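Local coordinates for protein putative aminooxidase (Propionibacterium acnes, PDB 2BA9) that isomerises polyunsaturated fatty acids to give conjugated linoleic acid, with flavin-adenine dinucleotide bound as its cofactor, at residues A[17-22]-A[214-219]; A[69-74]-A[197-202]; A[207-212]-A[406-411]. All coordinates share one frame; numbering follows the deposited sequence.

In the fold
Three contacts gather helices and a loop round the bound flavin-adenine dinucleotide. Contacts 1 and 3 are buried and share helix 204-215: its C-terminal exit meets helix 16-28 in contact 1, and its middle meets the start of helix 408-423 in contact 3. Both also touch the dinucleotide, through the amides of A17 at a phosphate and F408 at the flavin. Contact 2, partly buried, instead joins helix 68-77 to the loop 197-202. It neighbours contact 3, their centres about 9 Å apart, and I70 N probably bonds to D409 OD1. Contact 1 packs leucines and a glycine, contact 2 sets a methionine sulfur and methyl against two indoles, and contact 3 packs methionine and phenylalanine against the F408 ring that covers the flavin O2.

Contact 1 (A[17-22]-A[214-219]); sequences AGLAAG and ATLEHP. With FAD (flavin-adenine dinucleotide), chain D.
G22 and L216 bring the two backbones together, with their CA atoms 7.3 Å apart, while L19 and P219 stand a little wider at 8.4 Å. Segment 17-22 is continuous helix; segment 214-219 leaves the end of helix 204-215 and runs on as an irregular turn, so a helix flank here receives the outgoing chain of another helix. The contact is small and apolar. L216 carries most of it, its CB directed at the helix and its two methyls divided between two helical residues. L216 CD1 meets L19 CD2 at 4.2 Å, methyl against methyl. The other branch, L216 CD2, lies 4.2 Å from the carbonyl carbon G22 C; G22 has no side chain on the flank facing L216, so the leucine packs directly on backbone. With CG of L216 anti to its own carbonyl carbon (chi1 -63°) and the chain extended beyond, the methyl fork is carried out to the helix. L19 leaves the helix alongside the contact, and its end comes nearer to L216. At its N-terminal end the same helix meets the cofactor: A17 N donates to O1P of the flavin-adenine dinucleotide over 3.1 Å (158° at the hydrogen), and A17 CB lies 3.2 Å from O2P. An amide at the N-terminal turn of a helix meeting a pyrophosphate is consistent with the dinucleotide-binding GxGxxG loop of Rossmann-type folds, here probably G13, G15 and G18. Around the contact, L19 also packs on F209 and L212 of helix 204-215, and L216 rests on Y33 and I35 of strand 33-36, the edge of the parallel sheet. A17, A20 and A21 pack against helix 408-423, leaving helix 16-28 between that helix and the 214-219 turn.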
loop_
_atom_site.group_PDB
_atom_site.type_symbol
_atom_site.label_atom_id
_atom_site.label_comp_id
_atom_site.label_asym_id
_atom_site.label_seq_id
_atom_site.Cartn_x
_atom_site.Cartn_y
_atom_site.Cartn_z
ATOM N N ALA A 17 -8.330 -4.226 -4.030
ATOM C CA ALA A 17 -8.414 -3.919 -5.463
ATOM C C ALA A 17 -9.359 -4.871 -6.206
ATOM O O ALA A 17 -10.145 -4.433 -7.038
ATOM C CB ALA A 17 -7.035 -3.944 -6.097
ATOM N N GLY A 18 -9.273 -6.165 -5.899
ATOM C CA GLY A 18 -10.127 -7.168 -6.526
ATOM C C GLY A 18 -11.566 -7.013 -6.090
ATOM O O GLY A 18 -12.483 -7.010 -6.906
ATOM N N LEU A 19 -11.751 -6.884 -4.778
ATOM C CA LEU A 19 -13.078 -6.722 -4.212
ATOM C C LEU A 19 -13.760 -5.449 -4.726
ATOM O O LEU A 19 -14.959 -5.445 -4.970
ATOM C CB LEU A 19 -13.004 -6.722 -2.688
ATOM C CG LEU A 19 -12.526 -8.021 -2.041
ATOM C CD1 LEU A 19 -12.276 -7.798 -0.562
ATOM C CD2 LEU A 19 -13.529 -9.174 -2.283
ATOM N N ALA A 20 -12.985 -4.382 -4.888
ATOM C CA ALA A 20 -13.508 -3.104 -5.415
ATOM C C ALA A 20 -13.857 -3.218 -6.892
ATOM O O ALA A 20 -14.829 -2.624 -7.361
ATOM C CB ALA A 20 -12.493 -1.987 -5.202
ATOM N N ALA A 21 -13.048 -3.973 -7.628
ATOM C CA ALA A 21 -13.291 -4.203 -9.037
ATOM C C ALA A 21 -14.638 -4.893 -9.187
ATOM O O ALA A 21 -15.466 -4.509 -10.032
ATOM C CB ALA A 21 -12.174 -5.039 -9.637
ATOM N N GLY A 22 -14.866 -5.897 -8.340
ATOM C CA GLY A 22 -16.149 -6.596 -8.318
ATOM C C GLY A 22 -17.306 -5.672 -7.989
ATOM O O GLY A 22 -18.297 -5.624 -8.723
ATOM N N ALA A 214 -19.083 -10.010 1.351
ATOM C CA ALA A 214 -20.427 -10.473 1.670
ATOM C C ALA A 214 -21.516 -9.756 0.863
ATOM O O ALA A 214 -22.450 -10.383 0.410
ATOM C CB ALA A 214 -20.697 -10.343 3.168
ATOM N N THR A 215 -21.383 -8.451 0.655
ATOM C CA THR A 215 -22.415 -7.692 -0.081
ATOM C C THR A 215 -22.413 -7.944 -1.597
ATOM O O THR A 215 -23.369 -7.583 -2.290
ATOM C CB THR A 215 -22.269 -6.172 0.143
ATOM O OG1 THR A 215 -21.081 -5.716 -0.504
ATOM C CG2 THR A 215 -22.212 -5.838 1.629
ATOM N N LEU A 216 -21.332 -8.526 -2.112
ATOM C CA LEU A 216 -21.204 -8.823 -3.543
ATOM C C LEU A 216 -22.176 -9.910 -3.997
ATOM O O LEU A 216 -22.436 -10.871 -3.266
ATOM C CB LEU A 216 -19.781 -9.302 -3.882
ATOM C CG LEU A 216 -18.647 -8.311 -3.637
ATOM C CD1 LEU A 216 -17.320 -8.896 -4.097
ATOM C CD2 LEU A 216 -18.954 -6.964 -4.327
ATOM N N GLU A 217 -22.669 -9.743 -5.223
ATOM C CA GLU A 217 -23.467 -10.739 -5.929
ATOM C C GLU A 217 -22.674 -12.047 -6.039
ATOM O O GLU A 217 -23.234 -13.123 -5.849
ATOM C CB GLU A 217 -23.845 -10.199 -7.330
ATOM C CG GLU A 217 -24.918 -10.972 -8.098
ATOM C CD GLU A 217 -25.195 -10.372 -9.486
ATOM O OE1 GLU A 217 -25.068 -9.140 -9.655
ATOM O OE2 GLU A 217 -25.547 -11.133 -10.412
ATOM N N HIS A 218 -21.373 -11.945 -6.320
ATOM C CA HIS A 218 -20.484 -13.109 -6.344
ATOM C C HIS A 218 -19.253 -12.887 -5.453
ATOM O O HIS A 218 -18.228 -12.363 -5.902
ATOM C CB HIS A 218 -20.038 -13.433 -7.777
ATOM C CG HIS A 218 -21.163 -13.523 -8.755
ATOM N ND1 HIS A 218 -21.886 -14.678 -8.953
ATOM C CD2 HIS A 218 -21.687 -12.600 -9.596
ATOM C CE1 HIS A 218 -22.815 -14.460 -9.868
ATOM N NE2 HIS A 218 -22.714 -13.208 -10.275
ATOM N N PRO A 219 -19.365 -13.260 -4.172
ATOM C CA PRO A 219 -18.226 -13.266 -3.266
ATOM C C PRO A 219 -17.024 -14.054 -3.809
ATOM O O PRO A 219 -17.158 -14.927 -4.688
ATOM C CB PRO A 219 -18.800 -13.921 -2.010
ATOM C CG PRO A 219 -20.246 -13.587 -2.056
ATOM C CD PRO A 219 -20.603 -13.683 -3.488
HETATM P PA FAD D . -3.215 -6.926 -1.693
HETATM O O1A FAD D . -3.776 -6.214 -0.497
HETATM O O2A FAD D . -1.799 -7.450 -1.571
HETATM O O5B FAD D . -4.139 -8.195 -2.010
HETATM C C5B FAD D . -3.813 -8.970 -3.140
HETATM C C4B FAD D . -4.631 -10.243 -3.149
HETATM O O4B FAD D . -4.311 -10.982 -4.311
HETATM C C3B FAD D . -4.350 -11.114 -1.922
HETATM O O3B FAD D . -5.560 -11.437 -1.275
HETATM C C2B FAD D . -3.634 -12.314 -2.494
HETATM O O2B FAD D . -3.799 -13.492 -1.705
HETATM C C1B FAD D . -4.171 -12.334 -3.936
HETATM N N9A FAD D . -3.249 -13.073 -4.817
HETATM C C8A FAD D . -1.898 -12.857 -4.989
HETATM N N7A FAD D . -1.417 -13.777 -5.872
HETATM C C5A FAD D . -2.448 -14.574 -6.266
HETATM C C6A FAD D . -2.537 -15.680 -7.136
HETATM N N6A FAD D . -1.541 -15.888 -8.056
HETATM N N1A FAD D . -3.780 -16.268 -7.345
HETATM C C2A FAD D . -4.910 -15.826 -6.670
HETATM N N3A FAD D . -4.807 -14.739 -5.812
HETATM C C4A FAD D . -3.604 -14.138 -5.597
HETATM N N1 FAD D . -2.825 1.145 3.141
HETATM C C2 FAD D . -3.424 2.348 3.455
HETATM O O2 FAD D . -4.258 2.836 2.693
HETATM N N3 FAD D . -3.064 3.013 4.611
HETATM C C4 FAD D . -2.130 2.465 5.466
HETATM O O4 FAD D . -1.843 3.080 6.505
HETATM C C4X FAD D . -1.532 1.239 5.157
HETATM N N5 FAD D . -0.575 0.669 5.978
HETATM C C5X FAD D . -0.101 -0.611 5.765
HETATM C C6 FAD D . 0.753 -1.214 6.686
HETATM C C7 FAD D . 1.191 -2.519 6.476
HETATM C C7M FAD D . 2.097 -3.143 7.499
HETATM C C8 FAD D . 0.785 -3.214 5.340
HETATM C C8M FAD D . 1.231 -4.619 5.066
HETATM C C9 FAD D . -0.064 -2.601 4.423
HETATM C C9A FAD D . -0.509 -1.293 4.616
HETATM N N10 FAD D . -1.350 -0.645 3.692
HETATM C C10 FAD D . -1.908 0.577 3.992
HETATM C "C1'" FAD D . -1.391 -1.072 2.263
HETATM C "C2'" FAD D . -2.687 -1.796 1.920
HETATM O "O2'" FAD D . -3.003 -2.805 2.874
HETATM C "C3'" FAD D . -2.525 -2.386 0.528
HETATM O "O3'" FAD D . -2.068 -1.368 -0.366
HETATM C "C4'" FAD D . -3.829 -2.997 0.041
HETATM O "O4'" FAD D . -4.145 -4.182 0.762
HETATM C "C5'" FAD D . -3.707 -3.264 -1.453
HETATM O "O5'" FAD D . -4.749 -4.095 -1.880
HETATM P P FAD D . -4.577 -4.981 -3.226
HETATM O O1P FAD D . -5.805 -5.844 -3.451
HETATM O O2P FAD D . -4.321 -4.047 -4.357
HETATM O O3P FAD D . -3.329 -5.957 -2.969
#

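Contact 2 (A[69-74]-A[197-202]); sequences TIQEIM and DLWTWA
The thioether of M74 accepts an indole N-H: W201 NE1 donates to M74 SD over 3.6 Å, a weak hydrogen bond that is nevertheless almost straight (169°). It is a Met-aromatic contact of the edge type, linking helix 68-77 to the irregular chain between helices 187-195 and 204-215. The sulfur lies in the plane of the W201 indole, 88° off the ring normal and 4.8 Å from the centroid of the five-membered ring, so the approach is to the N-H edge and not to the pi face. The nearest CA atoms, those of M74 and W201, are 11.2 Å apart, so the two side chains span the gap. The M74 chain runs extended to its sulfur and then bends (chi3 -83°), which swings the methyl onto the other tryptophan: M74 CE meets W199 CZ3 at 3.5 Å, approaching the six-membered ring obliquely. One methionine thus serves two indoles, the sulfur for W201 and the methyl for W199. M208 of helix 204-215 packs against W201 as well, its SD also 3.6 Å from W201 NE1. The loop is tied down by its backbone, W199 to G63 and T200 to G83, while the nearest atoms of the W201 side chain and the flavin-adenine dinucleotide are about 7 Å apart. At the more exposed margin Q71 crosses W199 at about a right angle; its NE2 is bonded to D75 OD1, and its OE1 rests 4.0 Å from W199 CH2.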
loop_
_atom_site.group_PDB
_atom_site.type_symbol
_atom_site.label_atom_id
_atom_site.label_comp_id
_atom_site.label_asym_id
_atom_site.label_seq_id
_atom_site.Cartn_x
_atom_site.Cartn_y
_atom_site.Cartn_z
ATOM N N THR A 69 -13.223 6.854 -1.987
ATOM C CA THR A 69 -13.659 5.536 -2.469
ATOM C C THR A 69 -13.899 4.579 -1.295
ATOM O O THR A 69 -14.890 3.859 -1.277
ATOM C CB THR A 69 -12.661 4.940 -3.474
ATOM O OG1 THR A 69 -12.324 5.942 -4.450
ATOM C CG2 THR A 69 -13.258 3.735 -4.179
ATOM N N ILE A 70 -13.019 4.602 -0.301
ATOM C CA ILE A 70 -13.251 3.799 0.904
ATOM C C ILE A 70 -14.538 4.229 1.611
ATOM O O ILE A 70 -15.257 3.380 2.128
ATOM C CB ILE A 70 -12.060 3.808 1.902
ATOM C CG1 ILE A 70 -10.765 3.348 1.200
ATOM C CG2 ILE A 70 -12.371 2.905 3.113
ATOM C CD1 ILE A 70 -10.926 2.099 0.282
ATOM N N GLN A 71 -14.858 5.526 1.605
ATOM C CA GLN A 71 -16.145 5.980 2.143
ATOM C C GLN A 71 -17.313 5.343 1.396
ATOM O O GLN A 71 -18.293 4.910 2.015
ATOM C CB GLN A 71 -16.276 7.500 2.100
ATOM C CG GLN A 71 -17.581 8.019 2.710
ATOM C CD GLN A 71 -17.747 7.603 4.153
ATOM O OE1 GLN A 71 -16.980 8.024 5.018
ATOM N NE2 GLN A 71 -18.747 6.763 4.426
ATOM N N GLU A 72 -17.211 5.276 0.073
ATOM C CA GLU A 72 -18.240 4.602 -0.743
ATOM C C GLU A 72 -18.407 3.119 -0.381
ATOM O O GLU A 72 -19.533 2.576 -0.409
ATOM C CB GLU A 72 -17.912 4.716 -2.225
ATOM C CG GLU A 72 -18.360 6.007 -2.872
ATOM C CD GLU A 72 -17.970 6.060 -4.331
ATOM O OE1 GLU A 72 -17.989 5.001 -4.994
ATOM O OE2 GLU A 72 -17.629 7.158 -4.812
ATOM N N ILE A 73 -17.280 2.482 -0.064
ATOM C CA ILE A 73 -17.251 1.086 0.351
ATOM C C ILE A 73 -17.954 0.920 1.687
ATOM O O ILE A 73 -18.784 0.021 1.828
ATOM C CB ILE A 73 -15.797 0.523 0.427
ATOM C CG1 ILE A 73 -15.178 0.442 -0.970
ATOM C CG2 ILE A 73 -15.780 -0.858 1.070
ATOM C CD1 ILE A 73 -13.705 0.027 -0.982
ATOM N N MET A 74 -17.654 1.789 2.661
ATOM C CA MET A 74 -18.339 1.749 3.969
ATOM C C MET A 74 -19.863 1.997 3.848
ATOM O O MET A 74 -20.650 1.416 4.601
ATOM C CB MET A 74 -17.721 2.760 4.956
ATOM C CG MET A 74 -16.289 2.447 5.394
ATOM S SD MET A 74 -15.703 3.504 6.749
ATOM C CE MET A 74 -15.162 4.952 5.842
ATOM N N ASP A 197 -5.609 13.666 11.839
ATOM C CA ASP A 197 -6.997 13.452 11.429
ATOM C C ASP A 197 -7.039 12.137 10.643
ATOM O O ASP A 197 -7.037 12.129 9.406
ATOM C CB ASP A 197 -7.482 14.662 10.607
ATOM C CG ASP A 197 -8.996 14.708 10.426
ATOM O OD1 ASP A 197 -9.744 13.999 11.143
ATOM O OD2 ASP A 197 -9.444 15.492 9.554
ATOM N N LEU A 198 -7.067 11.023 11.380
ATOM C CA LEU A 198 -6.817 9.692 10.816
ATOM C C LEU A 198 -7.892 8.670 11.193
ATOM O O LEU A 198 -8.278 8.564 12.366
ATOM C CB LEU A 198 -5.456 9.190 11.294
ATOM C CG LEU A 198 -4.243 9.974 10.790
ATOM C CD1 LEU A 198 -3.025 9.734 11.675
ATOM C CD2 LEU A 198 -3.939 9.604 9.354
ATOM N N TRP A 199 -8.370 7.911 10.206
ATOM C CA TRP A 199 -9.343 6.847 10.452
ATOM C C TRP A 199 -8.670 5.558 10.910
ATOM O O TRP A 199 -7.618 5.176 10.399
ATOM C CB TRP A 199 -10.130 6.512 9.188
ATOM C CG TRP A 199 -10.931 7.607 8.602
ATOM C CD1 TRP A 199 -11.256 8.798 9.171
ATOM C CD2 TRP A 199 -11.561 7.588 7.319
ATOM N NE1 TRP A 199 -12.033 9.529 8.313
ATOM C CE2 TRP A 199 -12.236 8.805 7.168
ATOM C CE3 TRP A 199 -11.616 6.646 6.279
ATOM C CZ2 TRP A 199 -12.967 9.112 6.024
ATOM C CZ3 TRP A 199 -12.329 6.949 5.150
ATOM C CH2 TRP A 199 -12.999 8.170 5.025
ATOM N N THR A 200 -9.301 4.890 11.871
ATOM C CA THR A 200 -8.960 3.527 12.261
ATOM C C THR A 200 -10.263 2.784 12.484
ATOM O O THR A 200 -11.328 3.395 12.616
ATOM C CB THR A 200 -8.134 3.442 13.573
ATOM O OG1 THR A 200 -8.904 3.937 14.681
ATOM C CG2 THR A 200 -6.832 4.235 13.464
ATOM N N TRP A 201 -10.165 1.460 12.553
ATOM C CA TRP A 201 -11.337 0.603 12.676
ATOM C C TRP A 201 -11.154 -0.351 13.851
ATOM O O TRP A 201 -10.129 -1.030 13.936
ATOM C CB TRP A 201 -11.537 -0.154 11.355
ATOM C CG TRP A 201 -11.910 0.770 10.234
ATOM C CD1 TRP A 201 -13.172 1.110 9.847
ATOM C CD2 TRP A 201 -11.025 1.502 9.390
ATOM N NE1 TRP A 201 -13.130 1.986 8.801
ATOM C CE2 TRP A 201 -11.823 2.250 8.501
ATOM C CE3 TRP A 201 -9.637 1.586 9.284
ATOM C CZ2 TRP A 201 -11.276 3.082 7.519
ATOM C CZ3 TRP A 201 -9.092 2.415 8.310
ATOM C CH2 TRP A 201 -9.915 3.147 7.435
ATOM N N ALA A 202 -12.136 -0.380 14.757
ATOM C CA ALA A 202 -12.111 -1.265 15.946
ATOM C C ALA A 202 -11.935 -2.724 15.567
ATOM O O ALA A 202 -11.153 -3.448 16.193
ATOM C CB ALA A 202 -13.399 -1.113 16.785
#

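Contact 3 (A[207-212]-A[406-411]); sequences AMFEHL and GNFDEV. With NA (sodium ion), chain B; FAD (flavin-adenine dinucleotide), chain D.
M208 and F209, on the middle of helix 204-215, make a buried apolar contact with F408 at the start of helix 408-423, beside the flavin. M208 CE reaches F408 CE1 at 3.8 Å, the methionine chain running roughly at right angles to the phenylalanine. F209 brings its ring tip: F209 CZ lies 4.1 Å from F408 CD1, which sits at the edge of the F209 ring while F209 itself approaches the F408 ring obliquely. F408 holds the less common rotamer with CG between its backbone N and carbonyl carbon (chi1 61°), placing the ring between the two side chains of helix 204-215 and the cofactor. One face of it covers the flavin carbonyl, O2 standing 3.0 Å above the ring plane and offset toward the rim. The same O2 accepts from F408 N at 3.0 Å (158° at the hydrogen), so the residue binds this oxygen through its amide while its ring packs over it. This N-H belongs to the start of a helix, an arrangement that would favour negative charge near N1 and O2 of a reduced flavin. N407 forms the N-cap, its OD1 accepting from E410 N at 2.8 Å. One turn on, E410 OE2 binds a sodium ion at 2.3 Å, and the shell is completed by K183 O and three waters; E410 OE1 accepts a hydrogen bond from one of these waters at 2.8 Å. The pairing is closed in by helix 68-77, where I70 touches both M208 and F408 and I73 packs on F209. Helix 16-28 supplies P16, which touches F209, and M23, which touches L212.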
loop_
_atom_site.group_PDB
_atom_site.type_symbol
_atom_site.label_atom_id
_atom_site.label_comp_id
_atom_site.label_asym_id
_atom_site.label_seq_id
_atom_site.Cartn_x
_atom_site.Cartn_y
_atom_site.Cartn_z
ATOM N N ALA A 207 -11.998 -5.939 8.296
ATOM C CA ALA A 207 -13.434 -6.151 8.526
ATOM C C ALA A 207 -14.320 -5.667 7.388
ATOM O O ALA A 207 -15.227 -6.374 6.972
ATOM C CB ALA A 207 -13.870 -5.484 9.829
ATOM N N MET A 208 -14.062 -4.449 6.906
ATOM C CA MET A 208 -14.914 -3.829 5.897
ATOM C C MET A 208 -14.793 -4.471 4.512
ATOM O O MET A 208 -15.722 -4.408 3.713
ATOM C CB MET A 208 -14.661 -2.311 5.818
ATOM C CG MET A 208 -13.242 -1.885 5.442
ATOM S SD MET A 208 -12.915 -0.178 5.972
ATOM C CE MET A 208 -11.182 0.014 5.503
ATOM N N PHE A 209 -13.650 -5.082 4.231
ATOM C CA PHE A 209 -13.469 -5.824 2.994
ATOM C C PHE A 209 -14.046 -7.241 3.112
ATOM O O PHE A 209 -14.519 -7.809 2.134
ATOM C CB PHE A 209 -12.002 -5.826 2.602
ATOM C CG PHE A 209 -11.495 -4.472 2.228
ATOM C CD1 PHE A 209 -11.877 -3.882 1.017
ATOM C CD2 PHE A 209 -10.681 -3.762 3.088
ATOM C CE1 PHE A 209 -11.429 -2.606 0.658
ATOM C CE2 PHE A 209 -10.223 -2.499 2.743
ATOM C CZ PHE A 209 -10.593 -1.916 1.516
ATOM N N GLU A 210 -14.028 -7.805 4.319
ATOM C CA GLU A 210 -14.786 -9.027 4.570
ATOM C C GLU A 210 -16.268 -8.752 4.313
ATOM O O GLU A 210 -16.926 -9.492 3.587
ATOM C CB GLU A 210 -14.535 -9.549 5.988
ATOM C CG GLU A 210 -13.133 -10.081 6.166
ATOM C CD GLU A 210 -12.792 -10.457 7.602
ATOM O OE1 GLU A 210 -13.227 -9.785 8.568
ATOM O OE2 GLU A 210 -12.031 -11.419 7.754
ATOM N N HIS A 211 -16.775 -7.643 4.841
ATOM C CA HIS A 211 -18.181 -7.298 4.655
ATOM C C HIS A 211 -18.517 -6.892 3.212
ATOM O O HIS A 211 -19.582 -7.228 2.707
ATOM C CB HIS A 211 -18.582 -6.188 5.604
ATOM C CG HIS A 211 -18.321 -6.504 7.039
ATOM N ND1 HIS A 211 -18.120 -5.526 7.986
ATOM C CD2 HIS A 211 -18.192 -7.690 7.684
ATOM C CE1 HIS A 211 -17.906 -6.095 9.159
ATOM N NE2 HIS A 211 -17.940 -7.406 9.001
ATOM N N LEU A 212 -17.614 -6.176 2.550
ATOM C CA LEU A 212 -17.802 -5.856 1.141
ATOM C C LEU A 212 -18.009 -7.127 0.308
ATOM O O LEU A 212 -18.905 -7.186 -0.544
ATOM C CB LEU A 212 -16.608 -5.061 0.584
ATOM C CG LEU A 212 -16.636 -4.741 -0.924
ATOM C CD1 LEU A 212 -17.905 -3.940 -1.335
ATOM C CD2 LEU A 212 -15.370 -4.007 -1.321
ATOM N N GLY A 406 0.670 1.719 -3.472
ATOM C CA GLY A 406 0.482 0.715 -2.444
ATOM C C GLY A 406 -0.336 1.163 -1.241
ATOM O O GLY A 406 0.103 0.973 -0.113
ATOM N N ASN A 407 -1.516 1.752 -1.462
ATOM C CA ASN A 407 -2.494 1.972 -0.369
ATOM C C ASN A 407 -3.904 1.592 -0.793
ATOM O O ASN A 407 -4.174 1.450 -1.990
ATOM C CB ASN A 407 -2.339 3.358 0.313
ATOM C CG ASN A 407 -3.273 4.484 -0.222
ATOM O OD1 ASN A 407 -4.386 4.275 -0.711
ATOM N ND2 ASN A 407 -2.806 5.717 -0.034
ATOM N N PHE A 408 -4.776 1.342 0.187
ATOM C CA PHE A 408 -6.046 0.675 -0.121
ATOM C C PHE A 408 -7.105 1.619 -0.704
ATOM O O PHE A 408 -7.998 1.178 -1.424
ATOM C CB PHE A 408 -6.570 -0.214 1.029
ATOM C CG PHE A 408 -6.859 0.506 2.334
ATOM C CD1 PHE A 408 -8.051 1.203 2.524
ATOM C CD2 PHE A 408 -5.989 0.382 3.408
ATOM C CE1 PHE A 408 -8.333 1.818 3.741
ATOM C CE2 PHE A 408 -6.265 1.008 4.624
ATOM C CZ PHE A 408 -7.439 1.735 4.777
ATOM N N ASP A 409 -6.996 2.916 -0.458
ATOM C CA ASP A 409 -7.883 3.838 -1.160
ATOM C C ASP A 409 -7.451 3.994 -2.612
ATOM O O ASP A 409 -8.285 4.046 -3.509
ATOM C CB ASP A 409 -7.932 5.205 -0.486
ATOM C CG ASP A 409 -8.939 6.126 -1.142
ATOM O OD1 ASP A 409 -10.168 5.906 -0.967
ATOM O OD2 ASP A 409 -8.492 7.057 -1.848
ATOM N N GLU A 410 -6.143 4.042 -2.839
ATOM C CA GLU A 410 -5.617 4.287 -4.179
ATOM C C GLU A 410 -5.973 3.149 -5.112
ATOM O O GLU A 410 -6.406 3.396 -6.247
ATOM C CB GLU A 410 -4.104 4.523 -4.164
ATOM C CG GLU A 410 -3.680 5.860 -3.542
ATOM C CD GLU A 410 -4.125 7.093 -4.345
ATOM O OE1 GLU A 410 -3.997 7.098 -5.584
ATOM O OE2 GLU A 410 -4.590 8.081 -3.726
ATOM N N VAL A 411 -5.810 1.911 -4.643
ATOM C CA VAL A 411 -6.125 0.743 -5.458
ATOM C C VAL A 411 -7.630 0.601 -5.725
ATOM O O VAL A 411 -8.025 0.249 -6.832
ATOM C CB VAL A 411 -5.556 -0.586 -4.877
ATOM C CG1 VAL A 411 -4.035 -0.464 -4.606
ATOM C CG2 VAL A 411 -6.310 -1.018 -3.655
HETATM NA NA NA B . -4.478 10.401 -3.891
HETATM P PA FAD D . -3.215 -6.926 -1.693
HETATM O O1A FAD D . -3.776 -6.214 -0.497
HETATM O O2A FAD D . -1.799 -7.450 -1.571
HETATM O O5B FAD D . -4.139 -8.195 -2.010
HETATM C C5B FAD D . -3.813 -8.970 -3.140
HETATM C C4B FAD D . -4.631 -10.243 -3.149
HETATM O O4B FAD D . -4.311 -10.982 -4.311
HETATM C C3B FAD D . -4.350 -11.114 -1.922
HETATM O O3B FAD D . -5.560 -11.437 -1.275
HETATM C C2B FAD D . -3.634 -12.314 -2.494
HETATM O O2B FAD D . -3.799 -13.492 -1.705
HETATM C C1B FAD D . -4.171 -12.334 -3.936
HETATM N N9A FAD D . -3.249 -13.073 -4.817
HETATM C C8A FAD D . -1.898 -12.857 -4.989
HETATM N N7A FAD D . -1.417 -13.777 -5.872
HETATM C C5A FAD D . -2.448 -14.574 -6.266
HETATM C C6A FAD D . -2.537 -15.680 -7.136
HETATM N N6A FAD D . -1.541 -15.888 -8.056
HETATM N N1A FAD D . -3.780 -16.268 -7.345
HETATM C C2A FAD D . -4.910 -15.826 -6.670
HETATM N N3A FAD D . -4.807 -14.739 -5.812
HETATM C C4A FAD D . -3.604 -14.138 -5.597
HETATM N N1 FAD D . -2.825 1.145 3.141
HETATM C C2 FAD D . -3.424 2.348 3.455
HETATM O O2 FAD D . -4.258 2.836 2.693
HETATM N N3 FAD D . -3.064 3.013 4.611
HETATM C C4 FAD D . -2.130 2.465 5.466
HETATM O O4 FAD D . -1.843 3.080 6.505
HETATM C C4X FAD D . -1.532 1.239 5.157
HETATM N N5 FAD D . -0.575 0.669 5.978
HETATM C C5X FAD D . -0.101 -0.611 5.765
HETATM C C6 FAD D . 0.753 -1.214 6.686
HETATM C C7 FAD D . 1.191 -2.519 6.476
HETATM C C7M FAD D . 2.097 -3.143 7.499
HETATM C C8 FAD D . 0.785 -3.214 5.340
HETATM C C8M FAD D . 1.231 -4.619 5.066
HETATM C C9 FAD D . -0.064 -2.601 4.423
HETATM C C9A FAD D . -0.509 -1.293 4.616
HETATM N N10 FAD D . -1.350 -0.645 3.692
HETATM C C10 FAD D . -1.908 0.577 3.992
HETATM C "C1'" FAD D . -1.391 -1.072 2.263
HETATM C "C2'" FAD D . -2.687 -1.796 1.920
HETATM O "O2'" FAD D . -3.003 -2.805 2.874
HETATM C "C3'" FAD D . -2.525 -2.386 0.528
HETATM O "O3'" FAD D . -2.068 -1.368 -0.366
HETATM C "C4'" FAD D . -3.829 -2.997 0.041
HETATM O "O4'" FAD D . -4.145 -4.182 0.762
HETATM C "C5'" FAD D . -3.707 -3.264 -1.453
HETATM O "O5'" FAD D . -4.749 -4.095 -1.880
HETATM P P FAD D . -4.577 -4.981 -3.226
HETATM O O1P FAD D . -5.805 -5.844 -3.451
HETATM O O2P FAD D . -4.321 -4.047 -4.357
HETATM O O3P FAD D . -3.329 -5.957 -2.969
HETATM O O HOH W 1 -4.190 9.800 -6.208
HETATM O O HOH W 2 -3.957 10.727 -1.634
HETATM O O HOH W 3 -3.937 12.429 -4.226
#